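Local coordinates for protein glucose-6-phosphate isomerase (Plasmodium falciparum, PDB 3QKI) that probably interconverts alpha-D-glucose 6-phosphate and beta-D-fructose 6-phosphate, the isomerase step that follows glucose phosphorylation in glycolysis, at residues I120-I123 against N124-I128; D138-G141 against V142-K145; G339-D342 against M343-F347. All blocks are in the same frame, centred on the assembly; numbering follows the deposited sequence.

Interaction 1 of 3, residues I120-I123 against N124-I128; sequences IEKI and NTHKI
K122 lies alongside H126 where a short 3-10 turn, residues 120-122, gives way to a type I beta turn running from N124 to K127 in the loop before strand 129-130. The lysine can be followed outward from its backbone. Its CB lies nearest to ND1 of H126, at 3.6 Å, with OG1 of T125 only slightly farther off. CG continues past the same pair. CD then comes over one face of the imidazole, 3.7 Å from the ring centroid and 14° off the normal, a CH-pi contact displaced toward the rim. The chain is extended beyond CG, with chi2 and chi3 both at -174°, which carries the aliphatic part across the ring instead of curling it away. NZ thereby passes beyond the imidazole and finds its partners outside the turn: a hydrogen bond to H341 and a weak, long ion pair with E345.

The backbone is closed by H126 N donating to K122 O at 2.8 Å, which brings the two side chains together. The ring is held separately, at its edge and in its plane, by the 2.9 Å hydrogen bond between T125 OG1 and H126 ND1, which limits rotation of the imidazole. I123 O accepts a hydrogen bond from the side-chain amide of N134, in the second strand of the short hairpin that follows. One water bridges the two turns, donating to E121 O at 2.7 Å and accepting from N124 N at 2.9 Å.

Interaction 2 of 3, residues D138-G141 against V142-K145; sequences DVHG and VLKK
L143 packs against both V139 and H140 on helix 135-154, and the regular i to i+4 backbone bonding sets the spacing of these side chains. Four hydrogen bonds join the two halves: V142 N to D138 O, L143 N to V139 O, K144 N to H140 O and K145 N to G141 O. The bond from L143 N to V139 O is the straightest, at 3.0 Å with an N-H...O angle of 164°, and its donor lies in the carbonyl plane; the other three donors are tilted from theirs by 27° to 32°.

Apolar contact centres on the leucine. V139 and L143 lie side by side and point the same way, CG1 of V139 reaching CD1 of L143 at 4.1 Å. The same CD1 approaches ND1 of H140 at 3.9 Å, coming at the imidazole obliquely. CG1 of V139 also sits over one face of that ring, near its rim. Beyond the segments, L143 meets Y330 and L337 of helix 330-349 and I321 of helix 318-328, so this flank faces the protein interior.

Polar side chains are directed elsewhere. H140 NE2 is hydrogen-bonded to I118 O, while K145 NZ bonds to D300 O and makes a cation-pi contact with F303. The aliphatic stem of K144 instead passes close to the helix backbone, its CG 3.3 Å from O of H140. The buried imidazole is therefore held by hydrocarbon contacts along the helix and by one polar bond to a preceding loop, a combination that joins the helix to that loop while L143 packs it against helices 318-328 and 330-349.

Interaction 3 of 3, residues G339-D342 against M343-F347; sequences GCHD and MDEHF
With CG anti to the backbone N (chi1 -180°), H341 swings its imidazole along the helix toward E345, whose chain folds at chi2 (-79°) and lays CG over one face of the ring. That CG of E345 stands 4.0 Å from the centroid of the H341 ring, a CH-pi contact that sits off-centre on the ring face. The carboxylate continues past the ring, its plane turned 23° from that of the imidazole, and brings OE2 to 3.7 Å from CE1 of H341.

These residues lie in helix 330-349, where E345 N donates to H341 O at 2.9 Å. Three like bonds link the neighbouring turns, and D344 N to C340 O is equally short.

At the ring edge, in plane, a water lies 2.9 Å from ND1 of H341 and donates to OD2 of D344 at 2.7 Å. Outside the segments this aspartate forms a salt bridge with R117 through OD2 and takes a hydrogen bond from S531 at OD1, so its buried carboxylate has partners at both oxygens.

How the interactions relate
Interaction 1 sits between the other two and touches both, with centres about 13 Å from interaction 2 and about 15 Å from interaction 3. Toward interaction 2 the junction is packing: I120 N comes within 3.4 Å of H140 CE1. Toward interaction 3 it is polar, with K122 NZ 3.0 Å from H341 NE2, a probable hydrogen bond. Interactions 2 and 3 do not meet, their nearest atoms being about 9 Å apart. Interactions 1 and 3 lie away from the sugar phosphate site; in interaction 2 the V142 side chain is about 11 Å from that of K250, which binds beta-D-fructose 6-phosphate in another structure of this protein but has no ligand here.

Interaction 1 of 3, residues I120-I123 against N124-I128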
# COMPACT_ATOMS: atom_id res chain seq x y z
N ILE A 120 15.36 19.87 25.87
CA ILE A 120 16.52 20.58 26.40
C ILE A 120 16.55 20.72 27.93
O ILE A 120 17.60 20.56 28.52
CB ILE A 120 16.80 21.91 25.63
CG1 ILE A 120 18.22 22.45 25.90
CG2 ILE A 120 15.74 22.98 25.92
CD1 ILE A 120 19.23 22.03 24.97
N GLU A 121 15.40 20.95 28.56
CA GLU A 121 15.34 21.12 30.02
C GLU A 121 15.74 19.85 30.81
O GLU A 121 16.04 19.94 32.01
CB GLU A 121 13.98 21.70 30.45
CG GLU A 121 12.79 20.85 30.06
CD GLU A 121 12.12 21.13 28.72
OE1 GLU A 121 12.73 21.79 27.84
OE2 GLU A 121 10.97 20.65 28.56
N LYS A 122 15.79 18.68 30.12
CA LYS A 122 16.15 17.40 30.71
C LYS A 122 17.55 16.93 30.26
O LYS A 122 17.92 15.79 30.55
CB LYS A 122 15.09 16.33 30.35
CG LYS A 122 13.71 16.61 30.88
CD LYS A 122 12.77 15.43 30.59
CE LYS A 122 11.35 15.76 30.98
NZ LYS A 122 10.48 14.55 31.06
N ILE A 123 18.34 17.81 29.59
CA ILE A 123 19.69 17.51 29.08
C ILE A 123 20.62 16.92 30.15
O ILE A 123 21.46 16.08 29.83
CB ILE A 123 20.33 18.73 28.34
CG1 ILE A 123 21.54 18.30 27.48
CG2 ILE A 123 20.69 19.90 29.33
CD1 ILE A 123 21.88 19.23 26.30
N ASN A 124 20.46 17.37 31.43
CA ASN A 124 21.29 16.89 32.51
C ASN A 124 20.61 15.82 33.33
O ASN A 124 21.23 14.79 33.60
CB ASN A 124 21.82 18.08 33.36
CG ASN A 124 22.74 18.99 32.58
OD1 ASN A 124 23.69 18.56 31.90
ND2 ASN A 124 22.46 20.27 32.61
N THR A 125 19.35 16.02 33.70
CA THR A 125 18.57 15.08 34.52
C THR A 125 18.34 13.74 33.80
O THR A 125 18.22 12.70 34.46
CB THR A 125 17.20 15.69 34.92
OG1 THR A 125 16.43 15.97 33.74
CG2 THR A 125 17.33 16.93 35.77
N HIS A 126 18.26 13.78 32.46
CA HIS A 126 18.02 12.59 31.65
C HIS A 126 19.22 12.23 30.81
O HIS A 126 19.07 11.52 29.81
CB HIS A 126 16.76 12.79 30.81
CG HIS A 126 15.50 12.70 31.61
ND1 HIS A 126 15.22 13.60 32.62
CD2 HIS A 126 14.48 11.81 31.52
CE1 HIS A 126 14.04 13.24 33.11
NE2 HIS A 126 13.55 12.18 32.47
N LYS A 127 20.44 12.66 31.24
CA LYS A 127 21.68 12.39 30.51
C LYS A 127 21.92 10.91 30.24
O LYS A 127 21.44 10.06 31.01
CB LYS A 127 22.91 13.04 31.18
CG LYS A 127 23.34 12.41 32.49
CD LYS A 127 24.50 13.18 33.12
CE LYS A 127 24.76 12.75 34.54
NZ LYS A 127 23.66 13.14 35.47
N ILE A 128 22.57 10.61 29.11
CA ILE A 128 22.91 9.26 28.70
C ILE A 128 24.36 9.36 28.26
O ILE A 128 24.68 10.03 27.26
CB ILE A 128 21.99 8.68 27.57
CG1 ILE A 128 20.50 8.63 28.00
CG2 ILE A 128 22.49 7.30 27.09
CD1 ILE A 128 19.51 8.60 26.83
O HOH W 1 18.44 18.93 32.83

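Interaction 2 of 3, residues D138-G141 against V142-K145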
# COMPACT_ATOMS: atom_id res chain seq x y z
N ASP A 138 24.95 16.10 21.79
CA ASP A 138 25.05 15.90 20.35
C ASP A 138 23.66 16.07 19.73
O ASP A 138 23.54 16.72 18.69
CB ASP A 138 25.58 14.49 20.04
CG ASP A 138 27.03 14.26 20.38
OD1 ASP A 138 27.87 15.08 19.97
OD2 ASP A 138 27.34 13.23 21.01
N VAL A 139 22.62 15.50 20.37
CA VAL A 139 21.21 15.55 19.93
C VAL A 139 20.80 17.02 19.82
O VAL A 139 20.34 17.45 18.75
CB VAL A 139 20.27 14.74 20.88
CG1 VAL A 139 18.79 15.06 20.62
CG2 VAL A 139 20.53 13.24 20.78
N HIS A 140 20.99 17.78 20.91
CA HIS A 140 20.65 19.19 20.90
C HIS A 140 21.51 20.11 20.05
O HIS A 140 21.01 21.13 19.58
CB HIS A 140 20.35 19.72 22.30
CG HIS A 140 19.07 19.17 22.80
ND1 HIS A 140 17.86 19.69 22.40
CD2 HIS A 140 18.84 18.11 23.61
CE1 HIS A 140 16.93 18.97 23.01
NE2 HIS A 140 17.48 18.00 23.75
N GLY A 141 22.78 19.75 19.84
CA GLY A 141 23.68 20.49 18.97
C GLY A 141 23.13 20.45 17.55
O GLY A 141 23.04 21.48 16.88
N VAL A 142 22.67 19.26 17.12
CA VAL A 142 22.06 19.08 15.79
C VAL A 142 20.71 19.79 15.70
O VAL A 142 20.48 20.50 14.73
CB VAL A 142 21.98 17.59 15.37
CG1 VAL A 142 21.24 17.42 14.05
CG2 VAL A 142 23.37 16.99 15.27
N LEU A 143 19.84 19.63 16.72
CA LEU A 143 18.53 20.27 16.73
C LEU A 143 18.65 21.81 16.64
O LEU A 143 17.91 22.43 15.87
CB LEU A 143 17.67 19.82 17.94
CG LEU A 143 17.14 18.39 17.87
CD1 LEU A 143 16.41 18.03 19.14
CD2 LEU A 143 16.20 18.21 16.68
N LYS A 144 19.64 22.42 17.35
CA LYS A 144 19.87 23.87 17.30
C LYS A 144 20.31 24.28 15.88
O LYS A 144 19.86 25.32 15.39
CB LYS A 144 20.94 24.29 18.32
CG LYS A 144 20.39 24.36 19.73
CD LYS A 144 21.54 24.32 20.74
CE LYS A 144 21.34 25.20 21.95
NZ LYS A 144 20.31 24.66 22.87
N LYS A 145 21.13 23.46 15.23
CA LYS A 145 21.60 23.69 13.88
C LYS A 145 20.41 23.65 12.89
O LYS A 145 20.34 24.47 11.97
CB LYS A 145 22.66 22.64 13.51
CG LYS A 145 23.38 22.89 12.21
CD LYS A 145 24.39 21.80 11.95
CE LYS A 145 24.88 21.77 10.54
NZ LYS A 145 25.68 22.95 10.22

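Interaction 3 of 3, residues G339-D342 against M343-F347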
# COMPACT_ATOMS: atom_id res chain seq x y z
N GLY A 339 5.51 15.21 21.73
CA GLY A 339 4.55 14.11 21.62
C GLY A 339 5.24 12.77 21.72
O GLY A 339 4.83 11.93 22.52
N CYS A 340 6.32 12.57 20.94
CA CYS A 340 7.13 11.35 20.94
C CYS A 340 7.64 11.10 22.35
O CYS A 340 7.54 9.97 22.86
CB CYS A 340 8.31 11.47 19.96
SG CYS A 340 7.82 11.62 18.23
N HIS A 341 8.18 12.16 22.97
CA HIS A 341 8.76 12.09 24.31
C HIS A 341 7.75 11.68 25.38
O HIS A 341 8.05 10.79 26.18
CB HIS A 341 9.45 13.41 24.68
CG HIS A 341 10.06 13.37 26.05
ND1 HIS A 341 11.10 12.52 26.36
CD2 HIS A 341 9.72 14.06 27.16
CE1 HIS A 341 11.39 12.74 27.63
NE2 HIS A 341 10.60 13.68 28.15
N ASP A 342 6.54 12.29 25.38
CA ASP A 342 5.50 11.96 26.36
C ASP A 342 5.02 10.53 26.24
O ASP A 342 4.81 9.88 27.27
CB ASP A 342 4.34 12.96 26.29
CG ASP A 342 4.69 14.33 26.86
OD1 ASP A 342 5.74 14.43 27.55
OD2 ASP A 342 3.93 15.28 26.62
N MET A 343 4.92 10.00 25.01
CA MET A 343 4.56 8.59 24.82
C MET A 343 5.75 7.68 25.25
O MET A 343 5.50 6.64 25.84
CB MET A 343 4.13 8.32 23.37
CG MET A 343 3.73 6.85 23.09
SD MET A 343 2.41 6.20 24.15
CE MET A 343 1.04 7.04 23.46
N ASP A 344 7.03 8.09 24.98
CA ASP A 344 8.21 7.34 25.42
C ASP A 344 8.18 7.18 26.95
O ASP A 344 8.40 6.07 27.46
CB ASP A 344 9.52 8.04 25.03
CG ASP A 344 9.86 8.04 23.56
OD1 ASP A 344 9.22 7.27 22.79
OD2 ASP A 344 10.70 8.87 23.15
N GLU A 345 7.90 8.28 27.68
CA GLU A 345 7.84 8.31 29.15
C GLU A 345 6.75 7.39 29.69
O GLU A 345 6.97 6.67 30.67
CB GLU A 345 7.64 9.75 29.67
CG GLU A 345 8.86 10.63 29.46
CD GLU A 345 9.97 10.41 30.47
OE1 GLU A 345 9.75 10.73 31.66
OE2 GLU A 345 11.07 9.96 30.07
N HIS A 346 5.60 7.36 29.00
CA HIS A 346 4.49 6.47 29.34
C HIS A 346 4.94 5.02 29.15
O HIS A 346 4.77 4.18 30.05
CB HIS A 346 3.26 6.77 28.44
CG HIS A 346 2.18 5.77 28.57
ND1 HIS A 346 1.32 5.77 29.66
CD2 HIS A 346 1.86 4.72 27.77
CE1 HIS A 346 0.50 4.75 29.49
NE2 HIS A 346 0.78 4.08 28.36
N PHE A 347 5.54 4.72 28.00
CA PHE A 347 6.03 3.38 27.68
C PHE A 347 7.03 2.87 28.75
O PHE A 347 6.95 1.72 29.20
CB PHE A 347 6.69 3.38 26.29
CG PHE A 347 7.32 2.08 25.84
CD1 PHE A 347 6.66 0.87 26.01
CD2 PHE A 347 8.51 2.09 25.14
CE1 PHE A 347 7.22 -0.32 25.56
CE2 PHE A 347 9.06 0.90 24.64
CZ PHE A 347 8.40 -0.29 24.82
O HOH W 2 12.24 10.18 25.01